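Local coordinates for protein neurotoxin (Clostridium botulinum, PDB 1ZB7) that cleaves synaptobrevins as a zinc endopeptidase, the light chain of a botulinum neurotoxin, after reaching the host cytosol, at residues Q297-R302 with N325-V330; I40-I45 with D114-L119; T32-F37 with I159-G164; I322-N325 with V330-P333; M92-N97 with K384-T389. All blocks are in the same frame, centred on the assembly; numbering follows the deposited sequence.

Interaction 1: residues Q297-R302 with N325-V330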
# COMPACT_ATOMS: atom_id res chain seq x y z
N GLN A 297 -20.35 2.59 -25.35
CA GLN A 297 -21.64 2.27 -25.93
C GLN A 297 -22.68 3.39 -25.68
O GLN A 297 -23.41 3.77 -26.57
CB GLN A 297 -22.18 0.91 -25.47
CG GLN A 297 -21.19 -0.25 -25.85
CD GLN A 297 -21.49 -1.62 -25.14
OE1 GLN A 297 -22.00 -1.65 -23.99
NE2 GLN A 297 -21.19 -2.73 -25.85
N ASP A 298 -22.71 3.95 -24.48
CA ASP A 298 -23.58 5.08 -24.21
C ASP A 298 -23.35 6.26 -25.14
O ASP A 298 -24.32 6.93 -25.58
CB ASP A 298 -23.51 5.52 -22.74
CG ASP A 298 -24.02 4.42 -21.74
OD1 ASP A 298 -24.78 3.48 -22.04
OD2 ASP A 298 -23.63 4.51 -20.58
N ILE A 299 -22.08 6.53 -25.44
CA ILE A 299 -21.71 7.62 -26.35
C ILE A 299 -22.15 7.28 -27.77
O ILE A 299 -22.75 8.12 -28.44
CB ILE A 299 -20.22 8.00 -26.28
CG1 ILE A 299 -19.92 8.54 -24.86
CG2 ILE A 299 -19.82 8.97 -27.41
CD1 ILE A 299 -20.84 9.66 -24.37
N ALA A 300 -21.86 6.05 -28.19
CA ALA A 300 -22.34 5.59 -29.51
C ALA A 300 -23.88 5.67 -29.60
O ALA A 300 -24.37 6.23 -30.58
CB ALA A 300 -21.80 4.15 -29.89
N ASN A 301 -24.64 5.14 -28.63
CA ASN A 301 -26.09 5.32 -28.58
C ASN A 301 -26.56 6.81 -28.72
O ASN A 301 -27.45 7.11 -29.50
CB ASN A 301 -26.72 4.76 -27.28
CG ASN A 301 -26.57 3.20 -27.06
OD1 ASN A 301 -26.43 2.44 -27.99
ND2 ASN A 301 -26.60 2.76 -25.77
N ARG A 302 -25.94 7.74 -27.98
CA ARG A 302 -26.19 9.18 -28.11
C ARG A 302 -25.97 9.71 -29.54
O ARG A 302 -26.85 10.42 -30.07
CB ARG A 302 -25.41 10.05 -27.05
CG ARG A 302 -26.19 10.02 -25.77
CD ARG A 302 -25.54 10.47 -24.45
NE ARG A 302 -25.84 11.88 -24.28
CZ ARG A 302 -26.54 12.49 -23.34
NH1 ARG A 302 -27.09 11.91 -22.28
NH2 ARG A 302 -26.59 13.80 -23.47
N ASN A 325 -13.82 9.07 -34.58
CA ASN A 325 -12.37 9.02 -34.52
C ASN A 325 -11.84 8.92 -33.11
O ASN A 325 -11.00 8.05 -32.84
CB ASN A 325 -11.69 10.24 -35.19
CG ASN A 325 -12.09 10.47 -36.76
OD1 ASN A 325 -12.74 9.64 -37.42
ND2 ASN A 325 -11.65 11.65 -37.31
N LYS A 326 -12.32 9.75 -32.18
CA LYS A 326 -11.87 9.65 -30.76
C LYS A 326 -12.12 8.28 -30.12
O LYS A 326 -11.20 7.70 -29.49
CB LYS A 326 -12.49 10.76 -29.89
CG LYS A 326 -12.44 10.61 -28.38
CD LYS A 326 -13.00 11.79 -27.64
CE LYS A 326 -13.12 11.53 -26.11
NZ LYS A 326 -14.00 12.49 -25.45
N TYR A 327 -13.35 7.76 -30.26
CA TYR A 327 -13.75 6.53 -29.57
C TYR A 327 -13.54 5.30 -30.44
O TYR A 327 -13.74 4.18 -29.99
CB TYR A 327 -15.19 6.54 -29.07
CG TYR A 327 -15.50 7.61 -28.08
CD1 TYR A 327 -15.24 7.44 -26.72
CD2 TYR A 327 -16.02 8.86 -28.51
CE1 TYR A 327 -15.51 8.49 -25.79
CE2 TYR A 327 -16.25 9.93 -27.60
CZ TYR A 327 -16.04 9.71 -26.24
OH TYR A 327 -16.26 10.75 -25.36
N ASP A 328 -13.09 5.54 -31.67
CA ASP A 328 -12.85 4.51 -32.67
C ASP A 328 -14.08 3.58 -32.92
O ASP A 328 -13.97 2.37 -33.08
CB ASP A 328 -11.59 3.76 -32.28
CG ASP A 328 -11.00 2.93 -33.41
OD1 ASP A 328 -11.37 3.08 -34.57
OD2 ASP A 328 -10.13 2.08 -33.08
N PHE A 329 -15.25 4.20 -32.96
CA PHE A 329 -16.53 3.55 -33.32
C PHE A 329 -16.51 3.06 -34.74
O PHE A 329 -15.79 3.60 -35.58
CB PHE A 329 -17.66 4.55 -33.19
CG PHE A 329 -17.92 5.03 -31.79
CD1 PHE A 329 -17.76 4.20 -30.69
CD2 PHE A 329 -18.32 6.35 -31.56
CE1 PHE A 329 -18.02 4.65 -29.41
CE2 PHE A 329 -18.60 6.80 -30.27
CZ PHE A 329 -18.43 5.93 -29.21
N VAL A 330 -17.29 1.99 -35.00
CA VAL A 330 -17.59 1.59 -36.37
C VAL A 330 -18.92 2.20 -36.81
O VAL A 330 -19.78 2.51 -36.02
CB VAL A 330 -17.47 0.09 -36.62
CG1 VAL A 330 -15.99 -0.29 -36.47
CG2 VAL A 330 -18.33 -0.76 -35.64

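Interaction 2: residues I40-I45 with D114-L119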
# COMPACT_ATOMS: atom_id res chain seq x y z
N ILE A 40 -0.06 24.17 -27.66
CA ILE A 40 -0.43 23.02 -28.47
C ILE A 40 -1.90 23.23 -28.68
O ILE A 40 -2.56 23.80 -27.83
CB ILE A 40 -0.17 21.64 -27.74
CG1 ILE A 40 1.31 21.39 -27.51
CG2 ILE A 40 -0.66 20.42 -28.64
CD1 ILE A 40 1.74 20.42 -26.30
N ASP A 41 -2.44 22.81 -29.83
CA ASP A 41 -3.91 22.76 -29.95
C ASP A 41 -4.66 22.11 -28.74
O ASP A 41 -4.32 21.03 -28.29
CB ASP A 41 -4.31 22.12 -31.26
CG ASP A 41 -3.89 23.05 -32.47
OD1 ASP A 41 -4.56 24.17 -32.75
OD2 ASP A 41 -2.85 22.65 -33.05
N ARG A 42 -5.62 22.87 -28.26
CA ARG A 42 -6.48 22.50 -27.18
C ARG A 42 -5.84 22.45 -25.77
O ARG A 42 -6.50 22.13 -24.84
CB ARG A 42 -7.21 21.20 -27.58
CG ARG A 42 -8.10 21.54 -28.81
CD ARG A 42 -9.24 20.66 -28.89
NE ARG A 42 -10.48 21.37 -29.20
CZ ARG A 42 -11.60 21.45 -28.44
NH1 ARG A 42 -11.78 20.94 -27.15
NH2 ARG A 42 -12.59 22.10 -29.01
N ILE A 43 -4.58 22.87 -25.68
CA ILE A 43 -3.76 22.85 -24.45
C ILE A 43 -3.17 24.26 -24.14
O ILE A 43 -2.37 24.81 -24.92
CB ILE A 43 -2.62 21.82 -24.57
CG1 ILE A 43 -3.15 20.44 -24.97
CG2 ILE A 43 -1.85 21.78 -23.30
CD1 ILE A 43 -2.04 19.34 -25.05
N TRP A 44 -3.58 24.79 -23.01
CA TRP A 44 -3.32 26.13 -22.59
C TRP A 44 -2.46 26.12 -21.30
O TRP A 44 -2.68 25.29 -20.43
CB TRP A 44 -4.65 26.84 -22.31
CG TRP A 44 -5.45 27.03 -23.56
CD1 TRP A 44 -6.34 26.08 -24.20
CD2 TRP A 44 -5.50 28.19 -24.37
NE1 TRP A 44 -6.87 26.64 -25.26
CE2 TRP A 44 -6.42 27.91 -25.43
CE3 TRP A 44 -4.89 29.44 -24.31
CZ2 TRP A 44 -6.69 28.82 -26.44
CZ3 TRP A 44 -5.12 30.34 -25.34
CH2 TRP A 44 -6.04 30.05 -26.38
N ILE A 45 -1.47 27.01 -21.25
CA ILE A 45 -0.74 27.36 -20.03
C ILE A 45 -1.22 28.72 -19.47
O ILE A 45 -1.26 29.70 -20.13
CB ILE A 45 0.76 27.44 -20.25
CG1 ILE A 45 1.28 26.22 -21.01
CG2 ILE A 45 1.49 27.62 -18.93
CD1 ILE A 45 0.95 24.88 -20.40
N ASP A 114 -6.49 15.13 -29.74
CA ASP A 114 -7.68 14.57 -30.33
C ASP A 114 -8.87 14.22 -29.43
O ASP A 114 -9.99 13.94 -29.97
CB ASP A 114 -7.29 13.30 -31.15
CG ASP A 114 -6.55 13.65 -32.40
OD1 ASP A 114 -6.42 14.88 -32.78
OD2 ASP A 114 -6.05 12.67 -33.00
N ALA A 115 -8.69 14.15 -28.11
CA ALA A 115 -9.72 13.60 -27.22
C ALA A 115 -10.63 14.67 -26.68
O ALA A 115 -10.78 14.85 -25.49
CB ALA A 115 -9.13 12.77 -26.12
N ILE A 116 -11.26 15.37 -27.61
CA ILE A 116 -12.24 16.41 -27.32
C ILE A 116 -13.35 15.83 -26.47
O ILE A 116 -13.85 14.76 -26.76
CB ILE A 116 -12.70 16.99 -28.68
CG1 ILE A 116 -11.75 18.06 -29.11
CG2 ILE A 116 -14.11 17.51 -28.77
CD1 ILE A 116 -10.77 17.48 -29.99
N PRO A 117 -13.70 16.49 -25.38
CA PRO A 117 -14.89 16.11 -24.61
C PRO A 117 -16.15 16.09 -25.49
O PRO A 117 -16.26 16.84 -26.49
CB PRO A 117 -14.99 17.18 -23.50
CG PRO A 117 -13.79 18.07 -23.70
CD PRO A 117 -12.96 17.62 -24.79
N TYR A 118 -17.05 15.16 -25.18
CA TYR A 118 -18.35 15.12 -25.75
C TYR A 118 -19.09 16.42 -25.44
O TYR A 118 -19.01 16.98 -24.34
CB TYR A 118 -19.08 13.88 -25.24
CG TYR A 118 -20.41 13.60 -25.96
CD1 TYR A 118 -20.43 12.81 -27.11
CD2 TYR A 118 -21.61 14.14 -25.50
CE1 TYR A 118 -21.66 12.53 -27.80
CE2 TYR A 118 -22.86 13.87 -26.20
CZ TYR A 118 -22.84 13.07 -27.36
OH TYR A 118 -23.96 12.82 -28.10
N LEU A 119 -19.80 16.94 -26.44
CA LEU A 119 -20.74 18.09 -26.28
C LEU A 119 -22.01 17.76 -25.48
O LEU A 119 -23.10 17.71 -26.00
CB LEU A 119 -21.06 18.69 -27.64
CG LEU A 119 -19.90 18.98 -28.56
CD1 LEU A 119 -20.35 19.65 -29.77
CD2 LEU A 119 -18.77 19.86 -27.88

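Interaction 3: residues T32-F37 with I159-G164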
# COMPACT_ATOMS: atom_id res chain seq x y z
N THR A 32 -12.92 36.28 -12.54
CA THR A 32 -11.55 36.74 -12.79
C THR A 32 -10.96 36.15 -14.09
O THR A 32 -10.97 34.97 -14.30
CB THR A 32 -10.69 36.39 -11.57
OG1 THR A 32 -11.25 37.05 -10.43
CG2 THR A 32 -9.21 36.83 -11.72
N TYR A 33 -10.46 37.02 -14.96
CA TYR A 33 -9.80 36.61 -16.19
C TYR A 33 -8.28 36.65 -16.13
O TYR A 33 -7.70 37.58 -15.62
CB TYR A 33 -10.25 37.50 -17.36
CG TYR A 33 -11.63 37.22 -17.87
CD1 TYR A 33 -11.81 36.45 -19.02
CD2 TYR A 33 -12.74 37.68 -17.20
CE1 TYR A 33 -13.02 36.19 -19.51
CE2 TYR A 33 -14.00 37.42 -17.67
CZ TYR A 33 -14.14 36.66 -18.82
OH TYR A 33 -15.38 36.36 -19.33
N TYR A 34 -7.66 35.67 -16.78
CA TYR A 34 -6.24 35.43 -16.76
C TYR A 34 -5.66 35.33 -18.15
O TYR A 34 -6.32 34.85 -19.08
CB TYR A 34 -5.96 34.08 -16.08
CG TYR A 34 -6.54 33.90 -14.71
CD1 TYR A 34 -5.95 34.49 -13.59
CD2 TYR A 34 -7.66 33.11 -14.52
CE1 TYR A 34 -6.48 34.33 -12.35
CE2 TYR A 34 -8.21 32.93 -13.27
CZ TYR A 34 -7.61 33.54 -12.19
OH TYR A 34 -8.16 33.32 -10.94
N LYS A 35 -4.38 35.66 -18.26
CA LYS A 35 -3.64 35.65 -19.52
C LYS A 35 -3.17 34.23 -19.76
O LYS A 35 -2.61 33.63 -18.89
CB LYS A 35 -2.53 36.70 -19.53
CG LYS A 35 -1.66 36.67 -20.78
CD LYS A 35 -0.74 37.87 -20.93
CE LYS A 35 -0.15 37.94 -22.28
NZ LYS A 35 0.78 39.03 -22.45
N ALA A 36 -3.59 33.63 -20.89
CA ALA A 36 -3.31 32.23 -21.21
C ALA A 36 -2.67 32.05 -22.61
O ALA A 36 -2.82 32.88 -23.46
CB ALA A 36 -4.67 31.31 -21.00
N PHE A 37 -1.90 30.98 -22.76
CA PHE A 37 -1.00 30.72 -23.93
C PHE A 37 -1.29 29.31 -24.47
O PHE A 37 -1.23 28.29 -23.73
CB PHE A 37 0.46 30.85 -23.57
CG PHE A 37 0.81 32.14 -22.94
CD1 PHE A 37 1.40 33.17 -23.68
CD2 PHE A 37 0.48 32.38 -21.63
CE1 PHE A 37 1.71 34.39 -23.12
CE2 PHE A 37 0.79 33.62 -21.02
CZ PHE A 37 1.42 34.63 -21.81
N ILE A 159 -6.15 22.78 -19.54
CA ILE A 159 -5.64 24.00 -18.98
C ILE A 159 -4.68 23.70 -17.76
O ILE A 159 -5.05 22.99 -16.81
CB ILE A 159 -6.76 25.01 -18.62
CG1 ILE A 159 -7.62 25.30 -19.81
CG2 ILE A 159 -6.15 26.32 -18.10
CD1 ILE A 159 -8.95 25.90 -19.45
N ILE A 160 -3.42 24.17 -17.90
CA ILE A 160 -2.39 24.06 -16.87
C ILE A 160 -2.16 25.37 -16.17
O ILE A 160 -1.65 26.33 -16.75
CB ILE A 160 -1.08 23.47 -17.41
CG1 ILE A 160 -1.39 22.14 -18.12
CG2 ILE A 160 -0.03 23.29 -16.24
CD1 ILE A 160 -0.20 21.39 -18.65
N PHE A 161 -2.58 25.40 -14.91
CA PHE A 161 -2.23 26.43 -13.93
C PHE A 161 -0.96 26.16 -13.18
O PHE A 161 -0.48 25.05 -13.13
CB PHE A 161 -3.34 26.59 -12.91
CG PHE A 161 -4.45 27.45 -13.38
CD1 PHE A 161 -4.57 28.77 -12.92
CD2 PHE A 161 -5.37 26.96 -14.27
CE1 PHE A 161 -5.60 29.57 -13.36
CE2 PHE A 161 -6.39 27.76 -14.73
CZ PHE A 161 -6.48 29.06 -14.29
N GLY A 162 -0.50 27.22 -12.52
CA GLY A 162 0.42 27.15 -11.42
C GLY A 162 -0.30 26.58 -10.20
O GLY A 162 -1.54 26.31 -10.22
N PRO A 163 0.45 26.39 -9.10
CA PRO A 163 -0.07 25.72 -7.90
C PRO A 163 -1.03 26.58 -7.09
O PRO A 163 -1.10 27.81 -7.29
CB PRO A 163 1.21 25.35 -7.11
CG PRO A 163 2.29 26.25 -7.59
CD PRO A 163 1.88 26.74 -8.99
N GLY A 164 -1.82 25.95 -6.23
CA GLY A 164 -2.61 26.70 -5.26
C GLY A 164 -1.66 27.05 -4.10
O GLY A 164 -0.49 27.18 -4.31

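Interaction 4: residues I322-N325 with V330-P333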
# COMPACT_ATOMS: atom_id res chain seq x y z
N ILE A 322 -15.53 13.48 -35.52
CA ILE A 322 -14.60 13.65 -34.47
C ILE A 322 -14.75 12.55 -33.37
O ILE A 322 -13.76 11.90 -32.97
CB ILE A 322 -14.77 15.07 -33.88
CG1 ILE A 322 -14.24 16.11 -34.87
CG2 ILE A 322 -14.04 15.23 -32.59
CD1 ILE A 322 -14.42 17.57 -34.35
N TYR A 323 -15.97 12.35 -32.88
CA TYR A 323 -16.21 11.34 -31.85
C TYR A 323 -16.02 9.93 -32.36
O TYR A 323 -15.50 9.08 -31.65
CB TYR A 323 -17.59 11.55 -31.17
CG TYR A 323 -17.63 12.88 -30.45
CD1 TYR A 323 -16.57 13.28 -29.59
CD2 TYR A 323 -18.67 13.80 -30.69
CE1 TYR A 323 -16.58 14.44 -29.05
CE2 TYR A 323 -18.68 15.00 -30.04
CZ TYR A 323 -17.64 15.32 -29.26
OH TYR A 323 -17.55 16.54 -28.70
N LYS A 324 -16.47 9.63 -33.57
CA LYS A 324 -16.15 8.36 -34.21
C LYS A 324 -14.62 8.08 -34.19
O LYS A 324 -14.19 7.03 -33.80
CB LYS A 324 -16.69 8.36 -35.62
CG LYS A 324 -16.43 7.04 -36.40
CD LYS A 324 -16.56 7.27 -37.89
CE LYS A 324 -16.21 5.99 -38.64
NZ LYS A 324 -16.80 5.97 -40.03
N ASN A 325 -13.82 9.07 -34.58
CA ASN A 325 -12.37 9.02 -34.52
C ASN A 325 -11.84 8.92 -33.11
O ASN A 325 -11.00 8.05 -32.84
CB ASN A 325 -11.69 10.24 -35.19
CG ASN A 325 -12.09 10.47 -36.76
OD1 ASN A 325 -12.74 9.64 -37.42
ND2 ASN A 325 -11.65 11.65 -37.31
N VAL A 330 -17.29 1.99 -35.00
CA VAL A 330 -17.59 1.59 -36.37
C VAL A 330 -18.92 2.20 -36.81
O VAL A 330 -19.78 2.51 -36.02
CB VAL A 330 -17.47 0.09 -36.62
CG1 VAL A 330 -15.99 -0.29 -36.47
CG2 VAL A 330 -18.33 -0.76 -35.64
N GLU A 331 -19.03 2.46 -38.09
CA GLU A 331 -20.18 3.14 -38.66
C GLU A 331 -20.72 2.21 -39.68
O GLU A 331 -19.96 1.75 -40.48
CB GLU A 331 -19.75 4.41 -39.42
CG GLU A 331 -20.90 5.36 -39.61
CD GLU A 331 -20.53 6.62 -40.25
OE1 GLU A 331 -19.38 7.10 -40.06
OE2 GLU A 331 -21.47 7.16 -40.90
N ASP A 332 -22.01 1.89 -39.62
CA ASP A 332 -22.61 0.99 -40.60
C ASP A 332 -23.10 1.81 -41.80
O ASP A 332 -23.04 3.08 -41.78
CB ASP A 332 -23.65 0.05 -39.92
CG ASP A 332 -24.98 0.72 -39.60
OD1 ASP A 332 -25.25 1.93 -39.88
OD2 ASP A 332 -25.82 -0.02 -39.04
N PRO A 333 -23.52 1.11 -42.86
CA PRO A 333 -23.99 1.80 -44.06
C PRO A 333 -25.20 2.75 -43.86
O PRO A 333 -25.53 3.52 -44.82
CB PRO A 333 -24.36 0.62 -45.02
CG PRO A 333 -23.39 -0.50 -44.56
CD PRO A 333 -23.48 -0.38 -43.05

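Interaction 5: residues M92-N97 with K384-T389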
# COMPACT_ATOMS: atom_id res chain seq x y z
N MET A 92 7.39 25.10 -18.75
CA MET A 92 6.30 24.23 -19.22
C MET A 92 6.50 23.81 -20.69
O MET A 92 6.30 22.65 -21.05
CB MET A 92 4.91 24.87 -19.03
CG MET A 92 4.39 25.01 -17.62
SD MET A 92 4.71 23.56 -16.53
CE MET A 92 3.75 22.32 -17.42
N ILE A 93 6.90 24.78 -21.53
CA ILE A 93 7.13 24.49 -22.92
C ILE A 93 8.29 23.54 -23.09
O ILE A 93 8.26 22.65 -23.97
CB ILE A 93 7.40 25.78 -23.67
CG1 ILE A 93 6.11 26.59 -23.75
CG2 ILE A 93 8.02 25.51 -25.08
CD1 ILE A 93 6.38 28.08 -24.04
N LYS A 94 9.34 23.73 -22.27
CA LYS A 94 10.50 22.90 -22.39
C LYS A 94 10.11 21.47 -22.00
O LYS A 94 10.52 20.52 -22.62
CB LYS A 94 11.64 23.39 -21.52
CG LYS A 94 12.89 22.51 -21.49
CD LYS A 94 14.10 23.30 -21.20
CE LYS A 94 15.41 22.41 -21.11
NZ LYS A 94 16.53 23.25 -20.60
N LEU A 95 9.29 21.34 -20.98
CA LEU A 95 8.84 20.05 -20.54
C LEU A 95 7.99 19.37 -21.57
O LEU A 95 8.20 18.20 -21.84
CB LEU A 95 8.12 20.15 -19.18
CG LEU A 95 8.96 20.65 -17.97
CD1 LEU A 95 8.04 20.63 -16.76
CD2 LEU A 95 10.15 19.83 -17.74
N PHE A 96 7.09 20.10 -22.22
CA PHE A 96 6.35 19.49 -23.32
C PHE A 96 7.30 19.12 -24.45
O PHE A 96 7.10 18.11 -25.11
CB PHE A 96 5.19 20.35 -23.83
CG PHE A 96 3.96 20.25 -23.00
CD1 PHE A 96 3.74 21.16 -21.96
CD2 PHE A 96 3.03 19.27 -23.24
CE1 PHE A 96 2.59 21.06 -21.12
CE2 PHE A 96 1.83 19.14 -22.43
CZ PHE A 96 1.60 20.05 -21.38
N ASN A 97 8.30 19.94 -24.71
CA ASN A 97 9.28 19.59 -25.77
C ASN A 97 10.02 18.31 -25.45
O ASN A 97 10.22 17.49 -26.32
CB ASN A 97 10.24 20.72 -26.10
CG ASN A 97 9.63 21.76 -27.03
OD1 ASN A 97 8.94 21.42 -27.99
ND2 ASN A 97 9.82 23.00 -26.71
N LYS A 384 17.08 25.58 -12.02
CA LYS A 384 17.97 25.38 -13.17
C LYS A 384 17.41 24.63 -14.39
O LYS A 384 18.17 24.22 -15.24
CB LYS A 384 19.24 24.68 -12.65
CG LYS A 384 19.97 25.62 -11.74
CD LYS A 384 21.40 25.34 -11.61
CE LYS A 384 21.96 26.24 -10.51
NZ LYS A 384 23.02 25.56 -9.82
N LEU A 385 16.09 24.48 -14.48
CA LEU A 385 15.45 23.68 -15.53
C LEU A 385 15.60 24.31 -16.91
O LEU A 385 15.59 23.60 -17.91
CB LEU A 385 13.94 23.48 -15.21
CG LEU A 385 13.62 22.49 -14.08
CD1 LEU A 385 12.17 22.40 -13.95
CD2 LEU A 385 14.18 21.10 -14.31
N LEU A 386 15.76 25.62 -16.95
CA LEU A 386 16.17 26.34 -18.20
C LEU A 386 17.69 26.42 -18.47
O LEU A 386 18.08 27.02 -19.46
CB LEU A 386 15.57 27.78 -18.26
CG LEU A 386 14.04 27.81 -18.23
CD1 LEU A 386 13.51 29.24 -18.19
CD2 LEU A 386 13.42 26.97 -19.40
N ASP A 387 18.53 25.82 -17.63
CA ASP A 387 19.96 25.75 -17.84
C ASP A 387 20.29 24.43 -18.56
O ASP A 387 20.19 23.36 -17.96
CB ASP A 387 20.63 25.77 -16.48
CG ASP A 387 22.14 26.06 -16.55
OD1 ASP A 387 22.76 25.66 -17.54
OD2 ASP A 387 22.68 26.72 -15.64
N ASN A 388 20.73 24.50 -19.82
CA ASN A 388 21.10 23.29 -20.57
C ASN A 388 22.38 22.55 -20.11
O ASN A 388 22.57 21.40 -20.45
CB ASN A 388 21.10 23.51 -22.08
CG ASN A 388 19.71 23.74 -22.65
OD1 ASN A 388 18.75 23.02 -22.36
ND2 ASN A 388 19.61 24.73 -23.48
N THR A 389 23.18 23.15 -19.25
CA THR A 389 24.27 22.37 -18.61
C THR A 389 23.78 21.44 -17.51
O THR A 389 24.56 20.58 -17.03
CB THR A 389 25.37 23.28 -18.05
OG1 THR A 389 24.84 24.06 -17.00
CG2 THR A 389 25.90 24.23 -19.14
O HOH W 1 16.83 25.46 -22.12

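Interaction 1: residues Q297-R302 with N325-V330
Two apolar residues of helix 282-303, Ile299 and Ala300, pack on two aromatic rings, Tyr327 and Phe329. The main interactions are CH-pi contacts. CB of Ala300 lies over one face of the Phe329 ring, 3.9 Å from its centroid and only 14° off the ring normal. CG2 of Ile299 sits over a face of the Tyr327 ring, with CE2 of Tyr327 the nearest ring atom at 3.7 Å.

Plain apolar packing completes the contact. The same Ile299 CG2 meets the edge of the Phe329 ring, 3.8 Å from CZ. One methyl group therefore serves a ring face and a ring edge. It can do so because CG2 is anti to the backbone N. The opposite face of Phe329 rests on CB of Tyr327, so the ring is sandwiched.

The polar part lies off the shared surface. The Tyr327 hydroxyl accepts a hydrogen bond from Lys326 NZ at 2.9 Å and also bonds to Gly186 O. Lys326 NZ bonds in turn to Leu239 O, at the end of helix 224-239.

Asp328, between the two rings in sequence, has a positive phi of 53°. The chain leaves helical geometry there. Helix 282-303 thus packs by CH-pi contacts where helix 316-327 gives way to strand 330-331, a buried helical packing of the M27 zinc protease fold.

Interaction 2: residues I40-I45 with D114-L119
Arg42 meets Ile116 through a side chain that bends at chi3 (136°), which turns the guanidinium across the isoleucine. Ile116 has a chi2 of 95°, away from the staggered values, which may mean some strain. Its CG1 is anti to the carbonyl carbon and faces the arginine.

The two side chains cross at about a right angle. CG1 of Ile116 lies over one face of the guanidinium, toward its rim, 3.5 Å from CZ of Arg42. The aliphatic part of the arginine joins in, with CD of Arg42 3.7 Å from CD1 of Ile116. Pro117 adds a marginal touch, its CD 4.2 Å from NH1 of Arg42. No hydrogen bond links the two segments. The contact is apolar cover over a flat cationic group. The polar partner lies outside the two segments: NH1 of Arg42 bonds to Asn157 OD1.

Arg42 occupies the third position of a type II turn from Ile40 to Ile43, with a positive phi of 71°. The contact joins this turn, between strands 34-38 and 43-46, to the loop that follows helix 103-114. Met155 of strand 150-155 lies beside Arg42. Helix 316-327 holds the loop from elsewhere: Lys326 NZ bonds to Ile116 O, and Tyr323 OH to Pro117 O.

Interaction 3: residues T32-F37 with I159-G164
Tyr34 and Phe161 form a T-shaped pair, in which the edge of the phenylalanine points at the face of the tyrosine. The planes stand at 89° and the centroids are 5.7 Å apart. CE1 of Phe161 lies over the tyrosine face, toward the rim. The nearest atoms are CD2 of Tyr34 and CZ of Phe161, at 4.2 Å. The Phe161 side is the well-packed one: this ring is buried and also meets Phe25. Pro24 touches both rings.

The two residues lie on strands 34-38 and 158-161 of the mixed sheet, which are not neighbours. Strand 43-46 runs between them, and its Val46 touches both rings. The aromatic pair thus reaches over the intervening strand.

The Tyr34 side is looser. That residue is partly exposed, and the far face of its ring looks toward the backbone of Thr32, which precedes the strand. The shorter side chains of Ala36 and Ile159 do not meet: Ala36 CB and Ile159 CG2 stay 6.0 Å apart, with Val46 touching each.

Interaction 4: residues I322-N325 with V330-P333
Lys324 and Glu331 come together where the chain turns back after helix 316-327, bringing the CA of Lys324 to 7.3 Å from the CA of Val330. Both side chains are extended and cross at about a right angle. In each, CG is anti to the backbone N (chi1 -179° in Lys324), which carries the lysine amine out to the carboxylate. NZ of Lys324 donates to OE1 of Glu331 at 2.8 Å, in a salt bridge. It meets the oxygen on its anti side, 28° out of the carboxylate plane.

Glu331 lies in a short antiparallel hairpin, strand 330-331 with strand 337-338. The salt bridge ties the first hairpin strand to the helix just before it. Tyr337 of the second strand touches both charged residues.

The amine and CE of Lys324 also lie close to CB of Glu331, with NZ of Lys324 3.4 Å from that CB. Neither residue is fully buried, so solvent probably weakens the charge attraction.

Interaction 5: residues M92-N97 with K384-T389
A type I turn from Lys384 to Asp387, in the loop after strand 377-381, receives Lys94 of helix 82-99. The lysine chain is extended, with CG anti to the backbone N (chi1 175°), and carries NZ into the loop. NZ donates to Leu385 O at 2.9 Å and to Asn388 OD1 at 2.8 Å. The Asn388 oxygen is approached from above its carbonyl plane, 44° out of it. A water accepts a further bond from Lys94 NZ at 2.7 Å and donates weakly to Leu386 O. Tyr391 O is another acceptor for the amine. Four oxygens surround the buried ammonium group and would probably stabilise its charge.

Leu386 passes the lysine in the reverse direction, its CD2 4.1 Å from CD of Lys94. At the end of the turn, Asp387 OD1 accepts from Thr389 N at 3.1 Å and from Thr389 OG1 at 2.7 Å, both from one carboxylate face. The first closes an Asx turn, sharing Asp387 with the type I beta turn, in this loop against helix 82-99.

Overall arrangement
Interactions 1 and 4 share Asn325 and Val330, and their centres are 7 Å apart. Phe329 N probably bonds to Lys324 O at 3.1 Å. Interaction 2 lies about 18 Å from interaction 1, between centres, and its loop 114-119 touches helix 316-327, used by interactions 1 and 4. Interactions 2 and 3 meet within the mixed sheet, where Ile45 N is 2.8 Å from Phe37 O. Interaction 5 reaches this sheet through Phe96, whose CZ is 3.5 Å from Ile160 CD1. It is about 38 Å from interaction 1, between centres, across the chain's centre. Helix 224-239, which carries the zinc-binding HExxH motif, touches interaction 5 near Leu228 and interaction 1 at Leu239.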